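Local atomic coordinates of cell division protein FtsZ 1 (Methanocaldococcus jannaschii, PDB entry 1W5B), a protein that binds GTP, and probably hydrolyses it and polymerises into the contractile Z ring that marks the future site of cell division. Residues A[69-74]-A[95-100]; A[43-48]-A[125-130]. All blocks are in the same frame, centred on the assembly; numbering follows the deposited sequence.

Contact 1: residues A[69-74]-A[95-100]; sequences INTDAQ and LGAGGN. With GTP (guanosine-5'-triphosphate), chain C.
Side chains of one loop meet main-chain atoms of the other here: T71 and D72 lie against the main chain of L95 and G96, and the nearest alpha carbons, those of D72 and G96, are 4.2 Å apart. T71 CB rests on the carbonyl oxygen of L95 at 3.3 Å, while its OG1 reaches 3.5 Å from G96 CA. A chi1 of 46° sets OG1 between the backbone N and the carbonyl carbon, on the side where it hydrogen-bonds to T135, itself a GTP ligand. D72 CB comes within 3.9 Å of G96 N. Its carboxylate takes another course: with CG trans to the backbone N (chi1 -168°), OD1 bends back to the start of helix 73-77 as its N-cap, accepting from Q75 N and, weakly, from Q74 N. Beyond this seam, residues 97-100 form a type I' turn, closed by N100 N on A97 O at 3.0 Å, with G98 and G99 at positive phi. The turn offers its amides to the gamma-phosphate: A97 N donates to GTP O3G at 2.7 Å and G99 N to O1G at 2.6 Å. This loop's grip on the gamma-phosphate thus comes through main-chain N-H groups and probably depends on the turn's backbone conformation.

Contact 2: residues A[43-48]-A[125-130]; sequences VGCGGA and VFITCG. With GTP (guanosine-5'-triphosphate), chain C.
V43 and V125 lean across one another at an oblique angle, CG2 of V43 meeting CG1 of V125 at 3.9 Å. On the same face of the sheet C45 lays its sulfur over I127, SG to CG2 4.2 Å, and the side chains of C45 and I127 continue into helix 135-149. T128 points through the other face. Its chi1 of -170° sets OG1 trans to the backbone N, where it bonds to V157 O on the next strand, and directs CG2 toward V43 O and G44 CA, 3.8 Å from the latter. Between these two layers the strands run parallel, paired through V43 N to F126 O, T128 N to V43 O and C45 N to T128 O. This is the centre of the Rossmann-like GTPase sheet of the tubulin/FtsZ family, and G44 and G46 belong to a glycine-rich turn from strand into helix consistent with a GxGxxG pattern. After C45 the first strand gives way to the helix, and CB of C129 sits 3.2 Å from C45 O. A water bridges the strand ends and the nucleotide, donating to C45 O and GTP O2A and accepting from G130 N. At the helix start G47 N donates to GTP O1B at 2.9 Å, and A48 N to O2A at 2.7 Å.

In the fold
After helix 24-35, strand 40-45 passes through 43-48 into helix 46-59, and the chain comes back as strand 64-70, bringing in the first half of contact 1. That contact then closes a short loop, running by way of strand 83-86 and helix 89-92 to residues 95-100. The chain goes on through helices 101-110 and 112-119 before strand 124-130 closes the much longer loop of contact 2, so the smaller loop lies wholly within the larger. The two contacts share a sheet: I69 N and O probably hydrogen-bond to G44 O and G46 N, joining neighbouring strands. At their ends both contacts reach GTP, contact 1 at the gamma-phosphate and contact 2 at the alpha- and beta-phosphates.

Contact 1: residues A[69-74]-A[95-100]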
loop_
_atom_site.group_PDB
_atom_site.type_symbol
_atom_site.label_atom_id
_atom_site.label_comp_id
_atom_site.label_asym_id
_atom_site.label_seq_id
_atom_site.Cartn_x
_atom_site.Cartn_y
_atom_site.Cartn_z
ATOM N N ILE A 69 -14.829 0.629 3.629
ATOM C CA ILE A 69 -15.660 -0.078 4.585
ATOM C C ILE A 69 -15.453 0.556 5.940
ATOM O O ILE A 69 -14.368 1.031 6.257
ATOM C CB ILE A 69 -15.311 -1.575 4.658
ATOM C CG1 ILE A 69 -13.976 -1.783 5.355
ATOM C CG2 ILE A 69 -15.258 -2.155 3.255
ATOM C CD1 ILE A 69 -13.608 -3.245 5.512
ATOM N N ASN A 70 -16.501 0.580 6.741
ATOM C CA ASN A 70 -16.383 1.177 8.050
ATOM C C ASN A 70 -17.601 0.770 8.862
ATOM O O ASN A 70 -18.617 0.335 8.312
ATOM C CB ASN A 70 -16.325 2.703 7.895
ATOM C CG ASN A 70 -15.597 3.399 9.039
ATOM O OD1 ASN A 70 -15.017 4.474 8.847
ATOM N ND2 ASN A 70 -15.635 2.811 10.229
ATOM N N THR A 71 -17.464 0.877 10.175
ATOM C CA THR A 71 -18.548 0.602 11.091
ATOM C C THR A 71 -19.268 1.957 11.251
ATOM O O THR A 71 -20.499 2.025 11.310
ATOM C CB THR A 71 -17.986 0.147 12.445
ATOM O OG1 THR A 71 -16.913 1.023 12.823
ATOM C CG2 THR A 71 -17.453 -1.279 12.354
ATOM N N ASP A 72 -18.478 3.030 11.300
ATOM C CA ASP A 72 -18.980 4.402 11.454
ATOM C C ASP A 72 -19.656 4.895 10.168
ATOM O O ASP A 72 -18.976 5.203 9.187
ATOM C CB ASP A 72 -17.807 5.324 11.794
ATOM C CG ASP A 72 -18.248 6.699 12.260
ATOM O OD1 ASP A 72 -19.163 7.293 11.647
ATOM O OD2 ASP A 72 -17.654 7.196 13.240
ATOM N N ALA A 73 -20.987 4.979 10.173
ATOM C CA ALA A 73 -21.730 5.435 8.993
ATOM C C ALA A 73 -21.459 6.903 8.660
ATOM O O ALA A 73 -21.541 7.315 7.501
ATOM C CB ALA A 73 -23.230 5.216 9.196
ATOM N N GLN A 74 -21.136 7.696 9.675
ATOM C CA GLN A 74 -20.852 9.107 9.450
ATOM C C GLN A 74 -19.591 9.291 8.627
ATOM O O GLN A 74 -19.577 10.066 7.673
ATOM C CB GLN A 74 -20.720 9.844 10.780
ATOM C CG GLN A 74 -21.985 10.560 11.181
ATOM C CD GLN A 74 -22.293 11.736 10.265
ATOM O OE1 GLN A 74 -23.305 12.415 10.429
ATOM N NE2 GLN A 74 -21.413 11.985 9.297
ATOM N N LEU A 95 -22.222 2.948 14.189
ATOM C CA LEU A 95 -21.288 3.662 15.062
ATOM C C LEU A 95 -19.869 3.106 14.945
ATOM O O LEU A 95 -19.679 1.957 14.550
ATOM C CB LEU A 95 -21.723 3.556 16.524
ATOM C CG LEU A 95 -23.008 4.257 16.954
ATOM C CD1 LEU A 95 -23.149 4.149 18.476
ATOM C CD2 LEU A 95 -22.964 5.712 16.513
ATOM N N GLY A 96 -18.880 3.924 15.299
ATOM C CA GLY A 96 -17.501 3.478 15.244
ATOM C C GLY A 96 -17.259 2.374 16.253
ATOM O O GLY A 96 -18.170 2.001 16.999
ATOM N N ALA A 97 -16.034 1.854 16.288
ATOM C CA ALA A 97 -15.677 0.778 17.207
ATOM C C ALA A 97 -15.076 1.276 18.520
ATOM O O ALA A 97 -14.664 0.478 19.361
ATOM C CB ALA A 97 -14.707 -0.186 16.529
ATOM N N GLY A 98 -15.023 2.591 18.694
ATOM C CA GLY A 98 -14.474 3.151 19.915
ATOM C C GLY A 98 -13.094 2.641 20.292
ATOM O O GLY A 98 -12.772 2.550 21.475
ATOM N N GLY A 99 -12.285 2.296 19.292
ATOM C CA GLY A 99 -10.934 1.813 19.542
ATOM C C GLY A 99 -10.776 0.337 19.877
ATOM O O GLY A 99 -9.663 -0.119 20.144
ATOM N N ASN A 100 -11.872 -0.415 19.851
ATOM C CA ASN A 100 -11.842 -1.843 20.178
ATOM C C ASN A 100 -11.660 -2.712 18.929
ATOM O O ASN A 100 -12.605 -2.925 18.171
ATOM C CB ASN A 100 -13.147 -2.228 20.876
ATOM C CG ASN A 100 -13.077 -3.585 21.535
ATOM O OD1 ASN A 100 -12.541 -4.538 20.970
ATOM N ND2 ASN A 100 -13.632 -3.684 22.737
HETATM P PG GTP C . -12.512 3.133 15.298
HETATM O O1G GTP C . -12.120 2.727 16.731
HETATM O O2G GTP C . -12.816 4.647 15.199
HETATM O O3G GTP C . -13.784 2.397 14.843
HETATM O O3B GTP C . -11.247 2.676 14.323
HETATM P PB GTP C . -10.693 3.295 12.910
HETATM O O1B GTP C . -11.709 4.013 12.143
HETATM O O2B GTP C . -9.988 2.126 12.231
HETATM O O3A GTP C . -9.606 4.332 13.285
HETATM P PA GTP C . -8.910 5.431 12.458
HETATM O O1A GTP C . -9.571 6.747 12.693
HETATM O O2A GTP C . -8.699 4.996 11.076
HETATM O "O5'" GTP C . -7.523 5.513 13.303
HETATM C "C5'" GTP C . -6.543 4.469 13.276
HETATM C "C4'" GTP C . -5.159 5.081 13.188
HETATM O "O4'" GTP C . -5.046 5.798 11.942
HETATM C "C3'" GTP C . -4.899 6.124 14.282
HETATM O "O3'" GTP C . -4.343 5.494 15.422
HETATM C "C2'" GTP C . -3.867 7.047 13.627
HETATM O "O2'" GTP C . -2.577 6.456 13.715
HETATM C "C1'" GTP C . -4.282 6.986 12.145
HETATM N N9 GTP C . -5.052 8.143 11.669
HETATM C C8 GTP C . -6.214 8.675 12.237
HETATM N N7 GTP C . -6.829 9.545 11.464
HETATM C C5 GTP C . -5.996 9.662 10.369
HETATM C C6 GTP C . -6.115 10.421 9.178
HETATM O O6 GTP C . -6.900 11.336 8.955
HETATM N N1 GTP C . -5.062 10.182 8.274
HETATM C C2 GTP C . -4.004 9.310 8.495
HETATM N N2 GTP C . -3.030 9.320 7.628
HETATM N N3 GTP C . -3.928 8.522 9.552
HETATM C C4 GTP C . -4.955 8.699 10.431
#

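Contact 2: residues A[43-48]-A[125-130]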
loop_
_atom_site.group_PDB
_atom_site.type_symbol
_atom_site.label_atom_id
_atom_site.label_comp_id
_atom_site.label_asym_id
_atom_site.label_seq_id
_atom_site.Cartn_x
_atom_site.Cartn_y
_atom_site.Cartn_z
ATOM N N VAL A 43 -8.975 -1.510 -1.054
ATOM C CA VAL A 43 -9.933 -1.501 0.043
ATOM C C VAL A 43 -9.428 -0.705 1.243
ATOM O O VAL A 43 -8.424 -1.075 1.859
ATOM C CB VAL A 43 -10.235 -2.941 0.531
ATOM C CG1 VAL A 43 -11.243 -2.896 1.641
ATOM C CG2 VAL A 43 -10.761 -3.791 -0.610
ATOM N N GLY A 44 -10.131 0.378 1.572
ATOM C CA GLY A 44 -9.770 1.198 2.718
ATOM C C GLY A 44 -10.714 0.906 3.875
ATOM O O GLY A 44 -11.925 1.074 3.739
ATOM N N CYS A 45 -10.164 0.472 5.009
ATOM C CA CYS A 45 -10.956 0.126 6.190
ATOM C C CYS A 45 -10.787 1.163 7.290
ATOM O O CYS A 45 -9.668 1.587 7.573
ATOM C CB CYS A 45 -10.514 -1.231 6.739
ATOM S SG CYS A 45 -10.241 -2.492 5.482
ATOM N N GLY A 46 -11.892 1.551 7.923
ATOM C CA GLY A 46 -11.825 2.543 8.985
ATOM C C GLY A 46 -11.666 3.970 8.473
ATOM O O GLY A 46 -11.571 4.207 7.266
ATOM N N GLY A 47 -11.639 4.922 9.401
ATOM C CA GLY A 47 -11.501 6.327 9.043
ATOM C C GLY A 47 -10.258 6.683 8.235
ATOM O O GLY A 47 -10.367 7.320 7.181
ATOM N N ALA A 48 -9.080 6.304 8.719
ATOM C CA ALA A 48 -7.846 6.598 7.982
ATOM C C ALA A 48 -7.915 5.902 6.624
ATOM O O ALA A 48 -7.507 6.457 5.605
ATOM C CB ALA A 48 -6.614 6.113 8.760
ATOM N N VAL A 125 -5.818 -7.528 -4.596
ATOM C CA VAL A 125 -6.491 -6.668 -3.639
ATOM C C VAL A 125 -5.522 -5.953 -2.707
ATOM O O VAL A 125 -4.713 -6.588 -2.026
ATOM C CB VAL A 125 -7.474 -7.475 -2.773
ATOM C CG1 VAL A 125 -8.203 -6.546 -1.804
ATOM C CG2 VAL A 125 -8.457 -8.210 -3.665
ATOM N N PHE A 126 -5.608 -4.628 -2.686
ATOM C CA PHE A 126 -4.770 -3.819 -1.810
ATOM C C PHE A 126 -5.641 -3.404 -0.638
ATOM O O PHE A 126 -6.716 -2.838 -0.827
ATOM C CB PHE A 126 -4.262 -2.560 -2.514
ATOM C CG PHE A 126 -3.195 -2.816 -3.531
ATOM C CD1 PHE A 126 -3.515 -3.333 -4.787
ATOM C CD2 PHE A 126 -1.865 -2.533 -3.240
ATOM C CE1 PHE A 126 -2.519 -3.565 -5.740
ATOM C CE2 PHE A 126 -0.859 -2.758 -4.182
ATOM C CZ PHE A 126 -1.186 -3.276 -5.436
ATOM N N ILE A 127 -5.165 -3.688 0.567
ATOM C CA ILE A 127 -5.888 -3.372 1.786
ATOM C C ILE A 127 -5.108 -2.292 2.517
ATOM O O ILE A 127 -3.953 -2.497 2.882
ATOM C CB ILE A 127 -5.993 -4.615 2.690
ATOM C CG1 ILE A 127 -6.674 -5.746 1.931
ATOM C CG2 ILE A 127 -6.795 -4.302 3.939
ATOM C CD1 ILE A 127 -6.669 -7.051 2.693
ATOM N N THR A 128 -5.745 -1.147 2.745
ATOM C CA THR A 128 -5.082 -0.048 3.413
ATOM C C THR A 128 -5.884 0.500 4.586
ATOM O O THR A 128 -7.119 0.540 4.556
ATOM C CB THR A 128 -4.799 1.086 2.417
ATOM O OG1 THR A 128 -3.953 2.058 3.032
ATOM C CG2 THR A 128 -6.095 1.747 1.972
ATOM N N CYS A 129 -5.176 0.912 5.627
ATOM C CA CYS A 129 -5.824 1.469 6.805
ATOM C C CYS A 129 -4.758 1.934 7.770
ATOM O O CYS A 129 -3.580 1.687 7.554
ATOM C CB CYS A 129 -6.681 0.408 7.494
ATOM S SG CYS A 129 -5.722 -0.803 8.453
ATOM N N GLY A 130 -5.178 2.618 8.826
ATOM C CA GLY A 130 -4.246 3.056 9.846
ATOM C C GLY A 130 -4.465 2.107 11.012
ATOM O O GLY A 130 -5.583 2.003 11.522
HETATM P PG GTP C . -12.512 3.133 15.298
HETATM O O1G GTP C . -12.120 2.727 16.731
HETATM O O2G GTP C . -12.816 4.647 15.199
HETATM O O3G GTP C . -13.784 2.397 14.843
HETATM O O3B GTP C . -11.247 2.676 14.323
HETATM P PB GTP C . -10.693 3.295 12.910
HETATM O O1B GTP C . -11.709 4.013 12.143
HETATM O O2B GTP C . -9.988 2.126 12.231
HETATM O O3A GTP C . -9.606 4.332 13.285
HETATM P PA GTP C . -8.910 5.431 12.458
HETATM O O1A GTP C . -9.571 6.747 12.693
HETATM O O2A GTP C . -8.699 4.996 11.076
HETATM O "O5'" GTP C . -7.523 5.513 13.303
HETATM C "C5'" GTP C . -6.543 4.469 13.276
HETATM C "C4'" GTP C . -5.159 5.081 13.188
HETATM O "O4'" GTP C . -5.046 5.798 11.942
HETATM C "C3'" GTP C . -4.899 6.124 14.282
HETATM O "O3'" GTP C . -4.343 5.494 15.422
HETATM C "C2'" GTP C . -3.867 7.047 13.627
HETATM O "O2'" GTP C . -2.577 6.456 13.715
HETATM C "C1'" GTP C . -4.282 6.986 12.145
HETATM N N9 GTP C . -5.052 8.143 11.669
HETATM C C8 GTP C . -6.214 8.675 12.237
HETATM N N7 GTP C . -6.829 9.545 11.464
HETATM C C5 GTP C . -5.996 9.662 10.369
HETATM C C6 GTP C . -6.115 10.421 9.178
HETATM O O6 GTP C . -6.900 11.336 8.955
HETATM N N1 GTP C . -5.062 10.182 8.274
HETATM C C2 GTP C . -4.004 9.310 8.495
HETATM N N2 GTP C . -3.030 9.320 7.628
HETATM N N3 GTP C . -3.928 8.522 9.552
HETATM C C4 GTP C . -4.955 8.699 10.431
HETATM O O HOH W 1 -8.032 3.115 9.123
#